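Local structure of IAA acetyltransferase (Bacillus cereus ATCC 14579, 1Y9K) at residues Y52-T57 against V87-G92; V100-S105 against A111-C116. The protein probably works as a GNAT-type N-acetyltransferase, moving an acetyl group from acetyl-coenzyme A to an amine nitrogen. All coordinates share one frame; numbering follows the deposited sequence.

Interaction 1 (Y52-T57 against V87-G92)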
ATOM      1  N   TYR A  52       2.628   5.793  -0.899  1.00 34.36           N
ATOM      2  CA  TYR A  52       1.702   4.826  -1.477  1.00 34.30           C
ATOM      3  C   TYR A  52       1.684   4.936  -3.012  1.00 34.08           C
ATOM      4  O   TYR A  52       1.980   5.993  -3.574  1.00 34.46           O
ATOM      5  CB  TYR A  52       0.294   4.938  -0.868  1.00 34.51           C
ATOM      6  CG  TYR A  52      -0.547   6.131  -1.318  1.00 35.16           C
ATOM      7  CD1 TYR A  52      -1.223   6.115  -2.543  1.00 35.53           C
ATOM      8  CD2 TYR A  52      -0.698   7.258  -0.497  1.00 34.88           C
ATOM      9  CE1 TYR A  52      -2.013   7.196  -2.951  1.00 34.93           C
ATOM     10  CE2 TYR A  52      -1.486   8.340  -0.892  1.00 34.22           C
ATOM     11  CZ  TYR A  52      -2.135   8.297  -2.121  1.00 35.02           C
ATOM     12  OH  TYR A  52      -2.906   9.354  -2.524  1.00 36.12           O
ATOM     13  N   VAL A  53       1.370   3.827  -3.674  1.00 33.27           N
ATOM     14  CA  VAL A  53       1.264   3.765  -5.126  1.00 32.29           C
ATOM     15  C   VAL A  53      -0.143   3.261  -5.452  1.00 32.44           C
ATOM     16  O   VAL A  53      -0.571   2.204  -4.962  1.00 31.60           O
ATOM     17  CB  VAL A  53       2.339   2.817  -5.756  1.00 32.31           C
ATOM     18  CG1 VAL A  53       2.233   2.769  -7.281  1.00 31.42           C
ATOM     19  CG2 VAL A  53       3.732   3.239  -5.356  1.00 30.94           C
ATOM     20  N   LEU A  54      -0.856   4.048  -6.263  1.00 32.51           N
ATOM     21  CA  LEU A  54      -2.161   3.680  -6.813  1.00 32.33           C
ATOM     22  C   LEU A  54      -1.996   3.168  -8.229  1.00 32.51           C
ATOM     23  O   LEU A  54      -1.265   3.756  -9.016  1.00 33.24           O
ATOM     24  CB  LEU A  54      -3.096   4.885  -6.816  1.00 31.93           C
ATOM     25  CG  LEU A  54      -3.706   5.239  -5.467  1.00 31.37           C
ATOM     26  CD1 LEU A  54      -4.577   6.472  -5.581  1.00 29.98           C
ATOM     27  CD2 LEU A  54      -4.510   4.067  -4.920  1.00 31.64           C
ATOM     28  N   LEU A  55      -2.647   2.052  -8.542  1.00 32.53           N
ATOM     29  CA  LEU A  55      -2.676   1.541  -9.909  1.00 32.03           C
ATOM     30  C   LEU A  55      -4.120   1.335 -10.349  1.00 32.36           C
ATOM     31  O   LEU A  55      -4.927   0.796  -9.596  1.00 32.35           O
ATOM     32  CB  LEU A  55      -1.892   0.235 -10.006  1.00 31.96           C
ATOM     33  CG  LEU A  55      -1.713  -0.436 -11.375  1.00 32.44           C
ATOM     34  CD1 LEU A  55      -0.829   0.407 -12.284  1.00 31.95           C
ATOM     35  CD2 LEU A  55      -1.149  -1.845 -11.230  1.00 31.41           C
ATOM     36  N   GLU A  56      -4.441   1.784 -11.560  1.00 32.67           N
ATOM     37  CA  GLU A  56      -5.758   1.556 -12.152  1.00 33.04           C
ATOM     38  C   GLU A  56      -5.793   0.180 -12.807  1.00 33.17           C
ATOM     39  O   GLU A  56      -4.985  -0.124 -13.694  1.00 33.13           O
ATOM     40  CB  GLU A  56      -6.119   2.657 -13.157  1.00 32.98           C
ATOM     41  CG  GLU A  56      -7.618   2.757 -13.419  1.00 33.27           C
ATOM     42  CD  GLU A  56      -7.982   3.798 -14.466  1.00 33.38           C
ATOM     43  OE1 GLU A  56      -7.109   4.576 -14.898  1.00 33.22           O
ATOM     44  OE2 GLU A  56      -9.160   3.839 -14.855  1.00 34.00           O
ATOM     45  N   THR A  57      -6.735  -0.648 -12.367  1.00 33.54           N
ATOM     46  CA  THR A  57      -6.707  -2.071 -12.686  1.00 33.90           C
ATOM     47  C   THR A  57      -7.896  -2.492 -13.563  1.00 34.62           C
ATOM     48  O   THR A  57      -7.852  -2.331 -14.793  1.00 34.91           O
ATOM     49  CB  THR A  57      -6.607  -2.924 -11.391  1.00 33.78           C
ATOM     50  OG1 THR A  57      -7.704  -2.616 -10.525  1.00 33.64           O
ATOM     51  CG2 THR A  57      -5.296  -2.620 -10.647  1.00 33.77           C
ATOM     52  N   VAL A  87      -7.880   7.117  -0.707  1.00 42.23           N
ATOM     53  CA  VAL A  87      -9.333   7.081  -0.920  1.00 42.31           C
ATOM     54  C   VAL A  87      -9.805   8.346  -1.649  1.00 42.93           C
ATOM     55  O   VAL A  87     -10.524   8.257  -2.656  1.00 42.82           O
ATOM     56  CB  VAL A  87     -10.117   6.909   0.426  1.00 42.47           C
ATOM     57  CG1 VAL A  87     -11.626   7.096   0.234  1.00 41.58           C
ATOM     58  CG2 VAL A  87      -9.820   5.547   1.080  1.00 41.79           C
ATOM     59  N   GLU A  88      -9.387   9.511  -1.141  1.00 43.45           N
ATOM     60  CA  GLU A  88      -9.749  10.802  -1.729  1.00 44.18           C
ATOM     61  C   GLU A  88      -9.201  10.986  -3.140  1.00 43.81           C
ATOM     62  O   GLU A  88      -9.885  11.515  -4.009  1.00 43.85           O
ATOM     63  CB  GLU A  88      -9.324  11.973  -0.827  1.00 44.74           C
ATOM     64  CG  GLU A  88     -10.198  12.135   0.422  1.00 46.96           C
ATOM     65  CD  GLU A  88     -11.694  11.988   0.124  1.00 49.30           C
ATOM     66  OE1 GLU A  88     -12.243  12.858  -0.592  1.00 50.29           O
ATOM     67  OE2 GLU A  88     -12.314  11.003   0.603  1.00 50.20           O
ATOM     68  N   THR A  89      -7.973  10.536  -3.360  1.00 43.52           N
ATOM     69  CA  THR A  89      -7.358  10.603  -4.678  1.00 43.31           C
ATOM     70  C   THR A  89      -8.120   9.736  -5.677  1.00 43.41           C
ATOM     71  O   THR A  89      -8.325  10.134  -6.823  1.00 43.85           O
ATOM     72  CB  THR A  89      -5.888  10.188  -4.597  1.00 43.19           C
ATOM     73  OG1 THR A  89      -5.215  11.065  -3.689  1.00 43.00           O
ATOM     74  CG2 THR A  89      -5.217  10.250  -5.957  1.00 43.08           C
ATOM     75  N   ALA A  90      -8.557   8.568  -5.216  1.00 43.26           N
ATOM     76  CA  ALA A  90      -9.275   7.601  -6.030  1.00 43.21           C
ATOM     77  C   ALA A  90     -10.680   8.055  -6.433  1.00 43.35           C
ATOM     78  O   ALA A  90     -11.109   7.820  -7.568  1.00 43.14           O
ATOM     79  CB  ALA A  90      -9.318   6.233  -5.314  1.00 43.41           C
ATOM     80  N   LYS A  91     -11.394   8.686  -5.501  1.00 43.54           N
ATOM     81  CA  LYS A  91     -12.669   9.342  -5.808  1.00 43.87           C
ATOM     82  C   LYS A  91     -12.439  10.405  -6.872  1.00 43.68           C
ATOM     83  O   LYS A  91     -13.132  10.437  -7.889  1.00 43.72           O
ATOM     84  CB  LYS A  91     -13.274   9.995  -4.563  1.00 44.15           C
ATOM     85  CG  LYS A  91     -13.800   9.027  -3.526  1.00 45.51           C
ATOM     86  CD  LYS A  91     -14.192   9.765  -2.254  1.00 48.56           C
ATOM     87  CE  LYS A  91     -14.822   8.815  -1.233  1.00 50.33           C
ATOM     88  NZ  LYS A  91     -14.727   9.362   0.165  1.00 52.02           N
ATOM     89  N   GLY A  92     -11.444  11.257  -6.625  1.00 43.72           N
ATOM     90  CA  GLY A  92     -11.036  12.316  -7.547  1.00 43.49           C
ATOM     91  C   GLY A  92     -10.872  11.863  -8.985  1.00 43.38           C
ATOM     92  O   GLY A  92     -11.248  12.589  -9.908  1.00 43.71           O
TER
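Thr89 of helix 78-92 meets Tyr52 and Leu54 of strand 48-56. The contact belongs to the GNAT fold, in which this helix makes the beta-alpha-beta crossover from strand 61-69 to strand 97-103 and lies against one face of the sheet. Tyr52 and Leu54, two residues apart, face the helix from the same side of the strand. Tyr52 and Thr89 approach from opposite directions, bringing Tyr52 OH to 3.1 Å from Thr89 OG1; the threonine oxygen lies at the edge of the phenol ring, near its plane. Thr89 CG2 instead faces Leu54, packing on its CD1 at 3.9 Å, and Thr89 CB lies near both Tyr52 OH (3.7 Å) and Leu54 CD1 (4.1 Å).

Both hydroxyls are hydrogen-bonded to His85, one helical turn before Thr89: Tyr52 OH to His85 ND1, Thr89 OG1 to His85 O. With chi1 at -59°, Thr89 OG1 sits beside its own backbone N, within range of that carbonyl. His85 therefore positions the polar ends on both sides of the contact. Farther out, the ring of Tyr40 from the adjoining antiparallel strand 38-43 meets that of Tyr52 with the planes about 15° apart, and backbone hydrogen bonds also join these two residues. Met62, Ile64 and Leu98 continue the apolar layer round Leu54; Met62 and Leu98 also touch Ala90. In GNAT enzymes the N-terminal end of this helix follows the loop that binds the coenzyme A pyrophosphate, probably so here; this contact packs the opposite, C-terminal half on the sheet. Away from the sheet, exposed Lys91 and Glu88 form a salt bridge along the helix, with Lys91 NZ 3.0 Å from Glu88 OE2 on the syn side of the carboxylate.

Interaction 2 (V100-S105 against A111-C116)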
ATOM      1  N   VAL A 100      -6.912  -3.103  -1.870  1.00 37.22           N
ATOM      2  CA  VAL A 100      -5.617  -3.225  -1.243  1.00 36.82           C
ATOM      3  C   VAL A 100      -5.431  -4.694  -0.852  1.00 37.13           C
ATOM      4  O   VAL A 100      -6.365  -5.355  -0.388  1.00 36.94           O
ATOM      5  CB  VAL A 100      -5.503  -2.271  -0.014  1.00 36.94           C
ATOM      6  CG1 VAL A 100      -6.457  -2.694   1.118  1.00 35.43           C
ATOM      7  CG2 VAL A 100      -4.052  -2.170   0.478  1.00 36.76           C
ATOM      8  N   GLY A 101      -4.224  -5.206  -1.068  1.00 37.51           N
ATOM      9  CA  GLY A 101      -3.866  -6.547  -0.621  1.00 37.06           C
ATOM     10  C   GLY A 101      -2.872  -6.433   0.511  1.00 37.28           C
ATOM     11  O   GLY A 101      -2.175  -5.418   0.638  1.00 37.45           O
ATOM     12  N   THR A 102      -2.830  -7.464   1.351  1.00 37.03           N
ATOM     13  CA  THR A 102      -1.805  -7.598   2.374  1.00 36.40           C
ATOM     14  C   THR A 102      -1.655  -9.072   2.758  1.00 36.00           C
ATOM     15  O   THR A 102      -2.568  -9.860   2.536  1.00 35.69           O
ATOM     16  CB  THR A 102      -2.071  -6.705   3.603  1.00 36.47           C
ATOM     17  OG1 THR A 102      -0.831  -6.455   4.262  1.00 37.00           O
ATOM     18  CG2 THR A 102      -3.045  -7.357   4.586  1.00 36.17           C
ATOM     19  N   GLY A 103      -0.492  -9.431   3.304  1.00 35.49           N
ATOM     20  CA  GLY A 103      -0.216 -10.795   3.735  1.00 34.62           C
ATOM     21  C   GLY A 103      -1.101 -11.274   4.878  1.00 34.12           C
ATOM     22  O   GLY A 103      -1.592 -10.471   5.677  1.00 33.96           O
ATOM     23  N   ASN A 104      -1.294 -12.590   4.954  1.00 33.32           N
ATOM     24  CA  ASN A 104      -2.087 -13.198   6.018  1.00 33.20           C
ATOM     25  C   ASN A 104      -1.523 -12.893   7.406  1.00 33.41           C
ATOM     26  O   ASN A 104      -2.253 -12.806   8.402  1.00 33.18           O
ATOM     27  CB  ASN A 104      -2.215 -14.712   5.797  1.00 32.72           C
ATOM     28  CG  ASN A 104      -0.862 -15.421   5.709  1.00 31.84           C
ATOM     29  OD1 ASN A 104      -0.187 -15.349   4.693  1.00 31.65           O
ATOM     30  ND2 ASN A 104      -0.488 -16.136   6.765  1.00 28.76           N
ATOM     31  N   SER A 105      -0.207 -12.720   7.443  1.00 33.74           N
ATOM     32  CA  SER A 105       0.522 -12.408   8.651  1.00 33.81           C
ATOM     33  C   SER A 105       0.445 -10.926   9.038  1.00 34.20           C
ATOM     34  O   SER A 105       0.785 -10.578  10.160  1.00 34.52           O
ATOM     35  CB  SER A 105       1.983 -12.839   8.487  1.00 33.75           C
ATOM     36  OG  SER A 105       2.599 -12.135   7.425  1.00 32.76           O
ATOM     37  N   ALA A 111      -6.325  -4.972  10.518  1.00 38.28           N
ATOM     38  CA  ALA A 111      -7.144  -4.134  11.401  1.00 38.31           C
ATOM     39  C   ALA A 111      -7.256  -2.697  10.883  1.00 38.34           C
ATOM     40  O   ALA A 111      -8.361  -2.144  10.839  1.00 38.60           O
ATOM     41  CB  ALA A 111      -6.601  -4.145  12.837  1.00 38.14           C
ATOM     42  N   LEU A 112      -6.120  -2.106  10.498  1.00 38.18           N
ATOM     43  CA  LEU A 112      -6.078  -0.740   9.966  1.00 38.11           C
ATOM     44  C   LEU A 112      -6.991  -0.550   8.745  1.00 38.20           C
ATOM     45  O   LEU A 112      -7.846   0.334   8.737  1.00 38.12           O
ATOM     46  CB  LEU A 112      -4.640  -0.324   9.625  1.00 38.09           C
ATOM     47  CG  LEU A 112      -4.437   1.100   9.072  1.00 39.21           C
ATOM     48  CD1 LEU A 112      -4.728   2.154  10.145  1.00 39.62           C
ATOM     49  CD2 LEU A 112      -3.036   1.295   8.480  1.00 39.81           C
ATOM     50  N   TYR A 113      -6.807  -1.384   7.725  1.00 38.33           N
ATOM     51  CA  TYR A 113      -7.610  -1.312   6.506  1.00 38.59           C
ATOM     52  C   TYR A 113      -9.101  -1.391   6.785  1.00 38.93           C
ATOM     53  O   TYR A 113      -9.877  -0.601   6.244  1.00 39.01           O
ATOM     54  CB  TYR A 113      -7.193  -2.400   5.504  1.00 38.61           C
ATOM     55  CG  TYR A 113      -5.757  -2.284   5.021  1.00 38.68           C
ATOM     56  CD1 TYR A 113      -5.096  -1.054   5.013  1.00 40.58           C
ATOM     57  CD2 TYR A 113      -5.070  -3.397   4.553  1.00 39.20           C
ATOM     58  CE1 TYR A 113      -3.759  -0.943   4.571  1.00 41.46           C
ATOM     59  CE2 TYR A 113      -3.747  -3.302   4.104  1.00 39.70           C
ATOM     60  CZ  TYR A 113      -3.100  -2.071   4.119  1.00 39.64           C
ATOM     61  OH  TYR A 113      -1.804  -1.970   3.685  1.00 39.03           O
ATOM     62  N   GLN A 114      -9.498  -2.328   7.648  1.00 39.19           N
ATOM     63  CA  GLN A 114     -10.909  -2.514   7.976  1.00 39.60           C
ATOM     64  C   GLN A 114     -11.493  -1.334   8.768  1.00 40.27           C
ATOM     65  O   GLN A 114     -12.635  -0.925   8.530  1.00 40.35           O
ATOM     66  CB  GLN A 114     -11.119  -3.823   8.730  1.00 39.42           C
ATOM     67  CG  GLN A 114     -10.794  -5.065   7.938  1.00 38.50           C
ATOM     68  CD  GLN A 114     -11.104  -6.321   8.710  1.00 38.02           C
ATOM     69  OE1 GLN A 114     -10.250  -6.862   9.423  1.00 38.78           O
ATOM     70  NE2 GLN A 114     -12.341  -6.776   8.607  1.00 36.93           N
ATOM     71  N   LYS A 115     -10.704  -0.797   9.703  1.00 40.91           N
ATOM     72  CA  LYS A 115     -11.072   0.418  10.444  1.00 41.47           C
ATOM     73  C   LYS A 115     -11.309   1.568   9.479  1.00 41.04           C
ATOM     74  O   LYS A 115     -12.152   2.415   9.719  1.00 40.90           O
ATOM     75  CB  LYS A 115      -9.977   0.814  11.443  1.00 41.41           C
ATOM     76  CG  LYS A 115      -9.920  -0.048  12.691  1.00 42.32           C
ATOM     77  CD  LYS A 115      -8.919   0.497  13.708  1.00 42.62           C
ATOM     78  CE  LYS A 115      -8.646  -0.522  14.829  1.00 43.94           C
ATOM     79  NZ  LYS A 115      -8.116   0.119  16.080  1.00 44.47           N
ATOM     80  N   CYS A 116     -10.555   1.577   8.383  1.00 41.04           N
ATOM     81  CA  CYS A 116     -10.661   2.616   7.366  1.00 40.99           C
ATOM     82  C   CYS A 116     -11.712   2.325   6.273  1.00 40.16           C
ATOM     83  O   CYS A 116     -11.839   3.087   5.330  1.00 40.69           O
ATOM     84  CB  CYS A 116      -9.277   2.895   6.755  1.00 41.11           C
ATOM     85  SG  CYS A 116      -8.045   3.572   7.951  1.00 43.84           S
TER
HETATM   86  O   HOH W   1      -0.667  -3.620   2.104  1.00 28.53           O
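One ordered water joins Tyr113 OH, at 2.6 Å from its oxygen, to the strand carbonyl Gly101 O, to which it donates a hydrogen bond of 2.8 Å. In the GNAT fold helix 107-115 follows strand 97-103; its part 111-115 runs nearly antiparallel to strand 100-103 (155°), their axes 10.5 Å apart, and the Tyr113 side chain fills much of this gap with Val100 and Thr102. Tyr113 is the tyrosine of the family's LYxxxGF pattern; in several relatives the equivalent tyrosine lies by the acetyl group and is proposed as general acid, a role not established here. Val100 covers one face of the ring: its CG1, offset toward the rim, makes a CH-pi contact 4.0 Å from the Tyr113 centroid and 21° off the normal. Val100 CG2 lies toward the hydroxyl end, 3.8 Å from Tyr113 CZ. Thr102 instead meets the edge, its CB lying in the ring plane 3.8 Å from Tyr113 CE2. Leu83, Ile67, Leu149 and Phe118 add further apolar contacts to Tyr113. Thr102 OG1 makes a weak hydrogen bond to Gln109 NE2, one turn before Tyr113.

The interactions come in series along the chain: interaction 1 closes with helix 78-92, and strand 97-103, which opens interaction 2, follows directly. Their centres lie about 16 Å apart and their nearest atoms about 5 Å, without touching. Strands 48-56 and 97-103 belong to the same mixed sheet, with strand 61-69 between them, antiparallel to the first and parallel to the second. Ile64 of that middle strand touches both Leu54 and Val100, and Leu83 of helix 78-92 touches Tyr113. The two contacts thus pack successive helices on the sheet, the second probably near where, in GNAT enzymes, acetyl-coenzyme A lies between the two parallel strands.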